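Local coordinates for protein lipase (PDB 3G7N) that hydrolyses acylglycerol lipids such as triacylglycerols, tributyrin among them, releasing free fatty acids as a secreted alkaline lipase, at residues T88-V93 against A170-A175; I140-L145 against K202-E207; S19-G24 against N46-Y51. All blocks are in the same frame, centred on the assembly; numbering follows the deposited sequence.

Contact 1. Residues T88-V93 against A170-A175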
loop_
_atom_site.group_PDB
_atom_site.type_symbol
_atom_site.label_atom_id
_atom_site.label_comp_id
_atom_site.label_asym_id
_atom_site.label_seq_id
_atom_site.Cartn_x
_atom_site.Cartn_y
_atom_site.Cartn_z
ATOM N N THR A 88 -16.034 -10.624 -3.330
ATOM C CA THR A 88 -17.457 -10.297 -3.433
ATOM C C THR A 88 -17.704 -8.896 -2.865
ATOM O O THR A 88 -17.774 -8.702 -1.660
ATOM C CB THR A 88 -18.331 -11.338 -2.712
ATOM O OG1 THR A 88 -18.065 -12.642 -3.255
ATOM C CG2 THR A 88 -19.811 -11.016 -2.919
ATOM N N PHE A 89 -17.868 -7.929 -3.764
ATOM C CA PHE A 89 -18.072 -6.531 -3.355
ATOM C C PHE A 89 -19.553 -6.275 -3.101
ATOM O O PHE A 89 -20.369 -6.520 -4.002
ATOM C CB PHE A 89 -17.610 -5.572 -4.458
ATOM C CG PHE A 89 -16.111 -5.509 -4.635
ATOM C CD1 PHE A 89 -15.329 -4.752 -3.774
ATOM C CD2 PHE A 89 -15.514 -6.114 -5.725
ATOM C CE1 PHE A 89 -13.956 -4.621 -3.996
ATOM C CE2 PHE A 89 -14.146 -5.961 -5.970
ATOM C CZ PHE A 89 -13.396 -5.146 -5.141
ATOM N N PRO A 90 -19.872 -5.571 -2.006
ATOM C CA PRO A 90 -21.243 -5.066 -1.896
ATOM C C PRO A 90 -21.592 -4.138 -3.044
ATOM O O PRO A 90 -20.723 -3.421 -3.567
ATOM C CB PRO A 90 -21.238 -4.306 -0.577
ATOM C CG PRO A 90 -20.200 -5.039 0.254
ATOM C CD PRO A 90 -19.140 -5.466 -0.732
ATOM N N SER A 91 -22.885 -4.060 -3.354
ATOM C CA SER A 91 -23.374 -3.355 -4.534
ATOM C C SER A 91 -22.993 -1.873 -4.570
ATOM O O SER A 91 -23.006 -1.264 -5.642
ATOM C CB SER A 91 -24.908 -3.491 -4.628
ATOM O OG SER A 91 -25.544 -2.800 -3.560
ATOM N N ASP A 92 -22.907 -1.258 -3.401
ATOM C CA ASP A 92 -22.678 0.181 -3.337
ATOM C C ASP A 92 -21.202 0.597 -3.398
ATOM O O ASP A 92 -20.898 1.776 -3.516
ATOM C CB ASP A 92 -23.394 0.826 -2.146
ATOM C CG ASP A 92 -23.007 0.207 -0.811
ATOM O OD1 ASP A 92 -22.499 -0.941 -0.789
ATOM O OD2 ASP A 92 -23.314 0.820 0.231
ATOM N N VAL A 93 -20.299 -0.379 -3.404
ATOM C CA VAL A 93 -18.859 -0.080 -3.386
ATOM C C VAL A 93 -18.455 0.472 -4.736
ATOM O O VAL A 93 -18.752 -0.103 -5.777
ATOM C CB VAL A 93 -18.032 -1.358 -3.089
ATOM C CG1 VAL A 93 -16.546 -1.145 -3.440
ATOM C CG2 VAL A 93 -18.147 -1.709 -1.642
ATOM N N ALA A 170 -14.629 2.219 1.677
ATOM C CA ALA A 170 -13.839 2.297 2.891
ATOM C C ALA A 170 -14.377 1.341 3.955
ATOM O O ALA A 170 -13.625 0.693 4.689
ATOM C CB ALA A 170 -13.773 3.731 3.403
ATOM N N ASP A 171 -15.704 1.253 4.017
ATOM C CA ASP A 171 -16.361 0.373 4.984
ATOM C C ASP A 171 -16.059 -1.088 4.681
ATOM O O ASP A 171 -15.843 -1.886 5.593
ATOM C CB ASP A 171 -17.878 0.599 4.988
ATOM C CG ASP A 171 -18.271 1.960 5.539
ATOM O OD1 ASP A 171 -17.463 2.573 6.264
ATOM O OD2 ASP A 171 -19.446 2.352 5.361
ATOM N N PHE A 172 -16.039 -1.420 3.399
ATOM C CA PHE A 172 -15.680 -2.762 2.973
ATOM C C PHE A 172 -14.226 -3.091 3.309
ATOM O O PHE A 172 -13.921 -4.177 3.800
ATOM C CB PHE A 172 -15.957 -2.954 1.489
ATOM C CG PHE A 172 -15.810 -4.366 1.025
ATOM C CD1 PHE A 172 -16.598 -5.375 1.580
ATOM C CD2 PHE A 172 -14.918 -4.695 0.021
ATOM C CE1 PHE A 172 -16.466 -6.687 1.156
ATOM C CE2 PHE A 172 -14.787 -6.008 -0.404
ATOM C CZ PHE A 172 -15.635 -6.977 0.105
ATOM N N GLY A 173 -13.329 -2.120 3.119
ATOM C CA GLY A 173 -11.942 -2.332 3.518
ATOM C C GLY A 173 -11.827 -2.553 5.022
ATOM O O GLY A 173 -11.155 -3.482 5.472
ATOM N N THR A 174 -12.533 -1.733 5.803
ATOM C CA THR A 174 -12.521 -1.861 7.246
ATOM C C THR A 174 -13.049 -3.227 7.695
ATOM O O THR A 174 -12.554 -3.794 8.684
ATOM C CB THR A 174 -13.367 -0.753 7.884
ATOM O OG1 THR A 174 -12.811 0.521 7.520
ATOM C CG2 THR A 174 -13.366 -0.862 9.407
ATOM N N ALA A 175 -14.013 -3.754 6.948
ATOM C CA ALA A 175 -14.665 -5.024 7.301
ATOM C C ALA A 175 -13.732 -6.228 7.167
ATOM O O ALA A 175 -13.985 -7.279 7.760
ATOM C CB ALA A 175 -15.913 -5.225 6.476
#

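Contact 2. Residues I140-L145 against K202-E207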
loop_
_atom_site.group_PDB
_atom_site.type_symbol
_atom_site.label_atom_id
_atom_site.label_comp_id
_atom_site.label_asym_id
_atom_site.label_seq_id
_atom_site.Cartn_x
_atom_site.Cartn_y
_atom_site.Cartn_z
ATOM N N ILE A 140 -6.127 -1.737 -2.398
ATOM C CA ILE A 140 -6.968 -2.750 -3.015
ATOM C C ILE A 140 -6.390 -4.144 -2.843
ATOM O O ILE A 140 -7.149 -5.092 -2.582
ATOM C CB ILE A 140 -7.323 -2.410 -4.496
ATOM C CG1 ILE A 140 -8.251 -3.487 -5.082
ATOM C CG2 ILE A 140 -6.097 -2.143 -5.341
ATOM C CD1 ILE A 140 -9.609 -3.586 -4.382
ATOM N N ALA A 141 -5.061 -4.292 -2.921
ATOM C CA ALA A 141 -4.433 -5.589 -2.636
ATOM C C ALA A 141 -4.844 -6.170 -1.294
ATOM O O ALA A 141 -5.072 -7.382 -1.173
ATOM C CB ALA A 141 -2.905 -5.483 -2.706
ATOM N N HIS A 142 -4.971 -5.324 -0.290
ATOM C CA HIS A 142 -5.377 -5.758 1.037
ATOM C C HIS A 142 -6.717 -6.513 0.980
ATOM O O HIS A 142 -6.864 -7.608 1.528
ATOM C CB HIS A 142 -5.493 -4.547 1.968
ATOM C CG HIS A 142 -5.889 -4.905 3.363
ATOM N ND1 HIS A 142 -5.012 -5.488 4.245
ATOM C CD2 HIS A 142 -7.080 -4.799 4.007
ATOM C CE1 HIS A 142 -5.647 -5.731 5.382
ATOM N NE2 HIS A 142 -6.887 -5.287 5.277
ATOM N N VAL A 143 -7.686 -5.927 0.290
ATOM C CA VAL A 143 -9.006 -6.536 0.148
ATOM C C VAL A 143 -8.966 -7.767 -0.762
ATOM O O VAL A 143 -9.555 -8.801 -0.444
ATOM C CB VAL A 143 -10.021 -5.496 -0.393
ATOM C CG1 VAL A 143 -11.342 -6.148 -0.764
ATOM C CG2 VAL A 143 -10.250 -4.401 0.634
ATOM N N ALA A 144 -8.184 -7.727 -1.829
ATOM C CA ALA A 144 -8.029 -8.872 -2.717
ATOM C C ALA A 144 -7.479 -10.066 -1.941
ATOM O O ALA A 144 -7.912 -11.206 -2.151
ATOM C CB ALA A 144 -7.086 -8.528 -3.877
ATOM N N LEU A 145 -6.437 -9.845 -1.155
ATOM C CA LEU A 145 -5.828 -10.924 -0.381
ATOM C C LEU A 145 -6.750 -11.424 0.731
ATOM O O LEU A 145 -6.831 -12.635 0.983
ATOM C CB LEU A 145 -4.461 -10.481 0.174
ATOM C CG LEU A 145 -3.381 -10.173 -0.863
ATOM C CD1 LEU A 145 -2.199 -9.508 -0.164
ATOM C CD2 LEU A 145 -2.937 -11.447 -1.606
ATOM N N LYS A 202 -12.777 8.336 0.408
ATOM C CA LYS A 202 -12.638 7.951 1.806
ATOM C C LYS A 202 -11.508 6.955 1.987
ATOM O O LYS A 202 -11.413 5.962 1.243
ATOM C CB LYS A 202 -13.952 7.361 2.336
ATOM C CG LYS A 202 -15.159 8.306 2.195
ATOM C CD LYS A 202 -14.977 9.564 3.031
ATOM C CE LYS A 202 -16.224 10.451 3.000
ATOM N NZ LYS A 202 -15.993 11.710 3.776
ATOM N N HIS A 203 -10.708 7.226 3.010
ATOM C CA HIS A 203 -9.673 6.312 3.486
ATOM C C HIS A 203 -10.267 5.241 4.395
ATOM O O HIS A 203 -11.319 5.454 5.026
ATOM C CB HIS A 203 -8.618 7.072 4.286
ATOM C CG HIS A 203 -7.687 7.886 3.450
ATOM N ND1 HIS A 203 -6.766 7.315 2.594
ATOM C CD2 HIS A 203 -7.444 9.216 3.447
ATOM C CE1 HIS A 203 -5.996 8.268 2.099
ATOM N NE2 HIS A 203 -6.377 9.427 2.611
ATOM N N TYR A 204 -9.520 4.152 4.564
ATOM C CA TYR A 204 -9.731 3.251 5.703
ATOM C C TYR A 204 -8.381 2.878 6.296
ATOM O O TYR A 204 -7.330 3.253 5.771
ATOM C CB TYR A 204 -10.538 2.006 5.283
ATOM C CG TYR A 204 -9.773 0.971 4.458
ATOM C CD1 TYR A 204 -9.400 -0.246 5.030
ATOM C CD2 TYR A 204 -9.561 1.140 3.096
ATOM C CE1 TYR A 204 -8.722 -1.205 4.288
ATOM C CE2 TYR A 204 -8.916 0.172 2.340
ATOM C CZ TYR A 204 -8.536 -1.010 2.940
ATOM O OH TYR A 204 -7.872 -1.987 2.241
ATOM N N GLY A 205 -8.402 2.158 7.408
ATOM C CA GLY A 205 -7.192 1.630 8.014
ATOM C C GLY A 205 -6.783 2.425 9.232
ATOM O O GLY A 205 -7.584 3.188 9.800
ATOM N N THR A 206 -5.555 2.226 9.665
ATOM C CA THR A 206 -4.969 3.006 10.752
ATOM C C THR A 206 -3.841 3.851 10.170
ATOM O O THR A 206 -2.937 3.321 9.530
ATOM C CB THR A 206 -4.381 2.086 11.839
ATOM O OG1 THR A 206 -5.426 1.258 12.367
ATOM C CG2 THR A 206 -3.760 2.891 12.963
ATOM N N GLU A 207 -3.933 5.164 10.342
ATOM C CA GLU A 207 -2.901 6.045 9.832
ATOM C C GLU A 207 -1.789 6.191 10.839
ATOM O O GLU A 207 -2.050 6.343 12.036
ATOM C CB GLU A 207 -3.470 7.427 9.466
ATOM C CG GLU A 207 -2.435 8.307 8.732
ATOM C CD GLU A 207 -2.905 9.711 8.362
ATOM O OE1 GLU A 207 -4.050 10.093 8.678
ATOM O OE2 GLU A 207 -2.088 10.435 7.765
#

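Contact 3. Residues S19-G24 against N46-Y51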
loop_
_atom_site.group_PDB
_atom_site.type_symbol
_atom_site.label_atom_id
_atom_site.label_comp_id
_atom_site.label_asym_id
_atom_site.label_seq_id
_atom_site.Cartn_x
_atom_site.Cartn_y
_atom_site.Cartn_z
ATOM N N SER A 19 10.833 1.253 -1.712
ATOM C CA SER A 19 11.960 1.826 -2.470
ATOM C C SER A 19 12.596 0.801 -3.416
ATOM O O SER A 19 12.856 1.079 -4.594
ATOM C CB SER A 19 13.006 2.371 -1.485
ATOM O OG SER A 19 14.104 2.998 -2.156
ATOM N N ALA A 20 12.733 -0.433 -2.919
ATOM C CA ALA A 20 13.269 -1.533 -3.737
ATOM C C ALA A 20 12.429 -1.755 -4.990
ATOM O O ALA A 20 12.956 -2.156 -6.032
ATOM C CB ALA A 20 13.368 -2.828 -2.913
ATOM N N ALA A 21 11.111 -1.607 -4.863
ATOM C CA ALA A 21 10.243 -1.779 -6.009
ATOM C C ALA A 21 10.533 -0.727 -7.089
ATOM O O ALA A 21 10.501 -1.033 -8.281
ATOM C CB ALA A 21 8.805 -1.715 -5.594
ATOM N N TYR A 22 10.830 0.501 -6.667
ATOM C CA TYR A 22 11.241 1.541 -7.627
ATOM C C TYR A 22 12.616 1.229 -8.226
ATOM O O TYR A 22 12.822 1.397 -9.423
ATOM C CB TYR A 22 11.292 2.910 -6.954
ATOM C CG TYR A 22 9.950 3.518 -6.634
ATOM C CD1 TYR A 22 9.150 4.052 -7.647
ATOM C CD2 TYR A 22 9.526 3.658 -5.314
ATOM C CE1 TYR A 22 7.938 4.674 -7.346
ATOM C CE2 TYR A 22 8.345 4.308 -5.010
ATOM C CZ TYR A 22 7.574 4.835 -6.028
ATOM O OH TYR A 22 6.419 5.488 -5.708
ATOM N N THR A 23 13.537 0.716 -7.415
ATOM C CA THR A 23 14.884 0.397 -7.877
ATOM C C THR A 23 14.884 -0.773 -8.855
ATOM O O THR A 23 15.652 -0.783 -9.817
ATOM C CB THR A 23 15.766 0.058 -6.670
ATOM O OG1 THR A 23 15.894 1.217 -5.854
ATOM C CG2 THR A 23 17.147 -0.436 -7.097
ATOM N N GLY A 24 13.922 -1.683 -8.707
ATOM C CA GLY A 24 13.879 -2.895 -9.524
ATOM C C GLY A 24 14.941 -3.889 -9.095
ATOM O O GLY A 24 15.518 -4.596 -9.918
ATOM N N ASN A 46 3.849 -2.253 -11.929
ATOM C CA ASN A 46 5.011 -3.073 -11.672
ATOM C C ASN A 46 4.980 -3.477 -10.218
ATOM O O ASN A 46 4.531 -2.723 -9.359
ATOM C CB ASN A 46 6.283 -2.268 -11.953
ATOM C CG ASN A 46 6.557 -2.109 -13.429
ATOM O OD1 ASN A 46 7.328 -2.878 -14.010
ATOM N ND2 ASN A 46 5.979 -1.075 -14.034
ATOM N N GLY A 47 5.514 -4.650 -9.927
ATOM C CA GLY A 47 5.715 -5.015 -8.535
ATOM C C GLY A 47 6.387 -6.360 -8.449
ATOM O O GLY A 47 6.890 -6.870 -9.453
ATOM N N PHE A 48 6.348 -6.940 -7.252
ATOM C CA PHE A 48 7.084 -8.164 -6.942
ATOM C C PHE A 48 6.159 -9.001 -6.096
ATOM O O PHE A 48 5.505 -8.480 -5.193
ATOM C CB PHE A 48 8.273 -7.869 -5.995
ATOM C CG PHE A 48 9.258 -6.864 -6.484
ATOM C CD1 PHE A 48 9.723 -6.906 -7.791
ATOM C CD2 PHE A 48 9.939 -6.069 -5.556
ATOM C CE1 PHE A 48 10.775 -6.093 -8.191
ATOM C CE2 PHE A 48 11.008 -5.272 -5.946
ATOM C CZ PHE A 48 11.410 -5.273 -7.272
ATOM N N VAL A 49 6.290 -10.312 -6.219
ATOM C CA VAL A 49 5.756 -11.244 -5.223
ATOM C C VAL A 49 6.880 -12.137 -4.765
ATOM O O VAL A 49 7.793 -12.450 -5.537
ATOM C CB VAL A 49 4.617 -12.114 -5.803
ATOM C CG1 VAL A 49 4.018 -12.994 -4.705
ATOM C CG2 VAL A 49 3.532 -11.209 -6.391
ATOM N N GLY A 50 6.920 -12.421 -3.470
ATOM C CA GLY A 50 7.932 -13.355 -2.977
ATOM C C GLY A 50 7.687 -13.686 -1.523
ATOM O O GLY A 50 6.561 -13.616 -1.056
ATOM N N TYR A 51 8.732 -14.165 -0.860
ATOM C CA TYR A 51 8.602 -14.654 0.510
ATOM C C TYR A 51 9.800 -14.202 1.328
ATOM O O TYR A 51 10.906 -14.040 0.817
ATOM C CB TYR A 51 8.471 -16.188 0.553
ATOM C CG TYR A 51 9.673 -16.924 0.067
ATOM C CD1 TYR A 51 10.673 -17.309 0.951
ATOM C CD2 TYR A 51 9.855 -17.198 -1.282
ATOM C CE1 TYR A 51 11.812 -17.961 0.506
ATOM C CE2 TYR A 51 11.008 -17.807 -1.749
ATOM C CZ TYR A 51 11.987 -18.194 -0.851
ATOM O OH TYR A 51 13.140 -18.805 -1.308
#

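Contact 1. Residues T88-V93 against A170-A175
F172 reaches out from helix 167-175 to meet T88, F89, P90 and V93, joining a helix of this alpha/beta-hydrolase fold to the loop between the short strands 79-80 and 95-96. F172 accounts for all of the surface that 170-175 buries against the loop, and its side chain can be followed outward from the backbone. CB is met first by V93 CG2, at 4.0 Å. From there the torsion carries CG anti to the backbone N (chi1 -171°), which sends the ring outward to the loop. Along one side of the ring, CD1 and CE1 lie under P90, with P90 CD 3.4 Å from F172 CD1. The same P90 CD stands 3.7 Å from the centroid of the F172 ring and 24° off its normal, a CH-pi contact over one face. The CD2 and CE2 atoms approach F89 obliquely, F89 CD1 coming to 3.6 Å from F172 CE2. The two phenylalanine rings have centroids 5.5 Å apart and planes inclined at 49°, a slanted pairing of apolar surfaces. Within the loop, a type I turn from P90 to V93, closed by V93 N to P90 O, puts both P90 and V93 beside F172. V143 and Q147 of helix 133-148 also touch the F172 side chain, while P82 and L84 touch F89. At the far end of the ring, F172 CZ lies 3.3 Å from the backbone oxygen T88 O.

Contact 2. Residues I140-L145 against K202-E207
The backbones stand well apart where H142 meets Y204: the nearest CA atoms of the two segments, H142 CA and G205 CA, are 10.3 Å from each other, so the gap is bridged by side chains. In this alpha/beta-hydrolase fold, helix 133-148 directly follows the nucleophile S132, and 202-207 leads into strand 206-210 of the main sheet. Y204 supplies the length. With CG placed between the backbone N and the carbonyl carbon (chi1 74°), its ring extends to the helix and brings the phenol oxygen up beside H142, oblique to its ring. There Y204 OH lies 3.5 Å from H142 CB, and the imidazole's CD2 approaches the edge of the tyrosine ring near its plane, 4.0 Å from Y204 CE1. Two polar atoms find partners outside the pair: Y204 OH donates to S139 O, one helical turn before V143, and H142 ND1 is hydrogen-bonded to S156 OG. F180 of strand 179-185 stacks on Y204 and also meets the ring of H142, linking the two. On the helix, V143 adds an apolar branch, its CG2 3.8 Å from Y204 OH and 4.4 Å from Y204 CZ. The closest approach of all is H142 CD2 to Y204 OH, at 3.4 Å.

Contact 3. Residues S19-G24 against N46-Y51
F48 carries the contact from strand 45-52, meeting A20, A21 and G24 at the end of helix 8-23. Two kinds of interaction cross between the segments. The first is ring against backbone. With CG anti to the carbonyl carbon (chi1 -57°), the benzyl group swings to the helix. At the ring's edge, near its plane, lie A20 O, 3.7 Å from F48 CE2, and G24 CA, 4.1 Å from F48 CZ. A21 CA instead comes in obliquely, 3.6 Å from F48 CE2. The backbones approach closely here, with 6.1 Å between A21 CA and G47 CA. The second kind is side chain against side chain, represented by A21 CB and F48 CE2 at 4.2 Å. In the alpha/beta-hydrolase fold this is a helix laid on one face of the central sheet; V49, the next residue of the strand, touches helix 97-120 instead. I61 of the adjacent strand touches both A21 and F48, and I34 and R37 of strand 32-40 also touch F48. Replacing F48 by an alanine would probably leave a gap between helix and sheet and deprive A21 of its apolar partner on this strand. Internal to the helix end is a backbone bond: A20 O, the oxygen that meets the F48 ring, also accepts from G24 N at 2.9 Å, and G24 then leaves the helix with a positive phi of 74°.

How the contacts relate
From the N terminus, contact 3 comes first, bringing 46-51 back onto 19-24 after 21 residues that include strand 32-40, and it is complete before the others begin. Contact 1 opens at 88-93 and contact 2 at 140-145; then 170-175 closes contact 1 and 202-207 closes contact 2, so these two cross. They also touch in space, with F172 CE2 3.5 Å from V143 CG1 and G173 C 3.3 Å from Y204 CD1: helix 167-175, which belongs to contact 1, also packs against V143 and Y204 of contact 2. Contacts 2 and 3 both reach the main sheet without touching. Contacts 1 and 3 lie on opposite sides of the chain's centre, their own centres 28 Å apart.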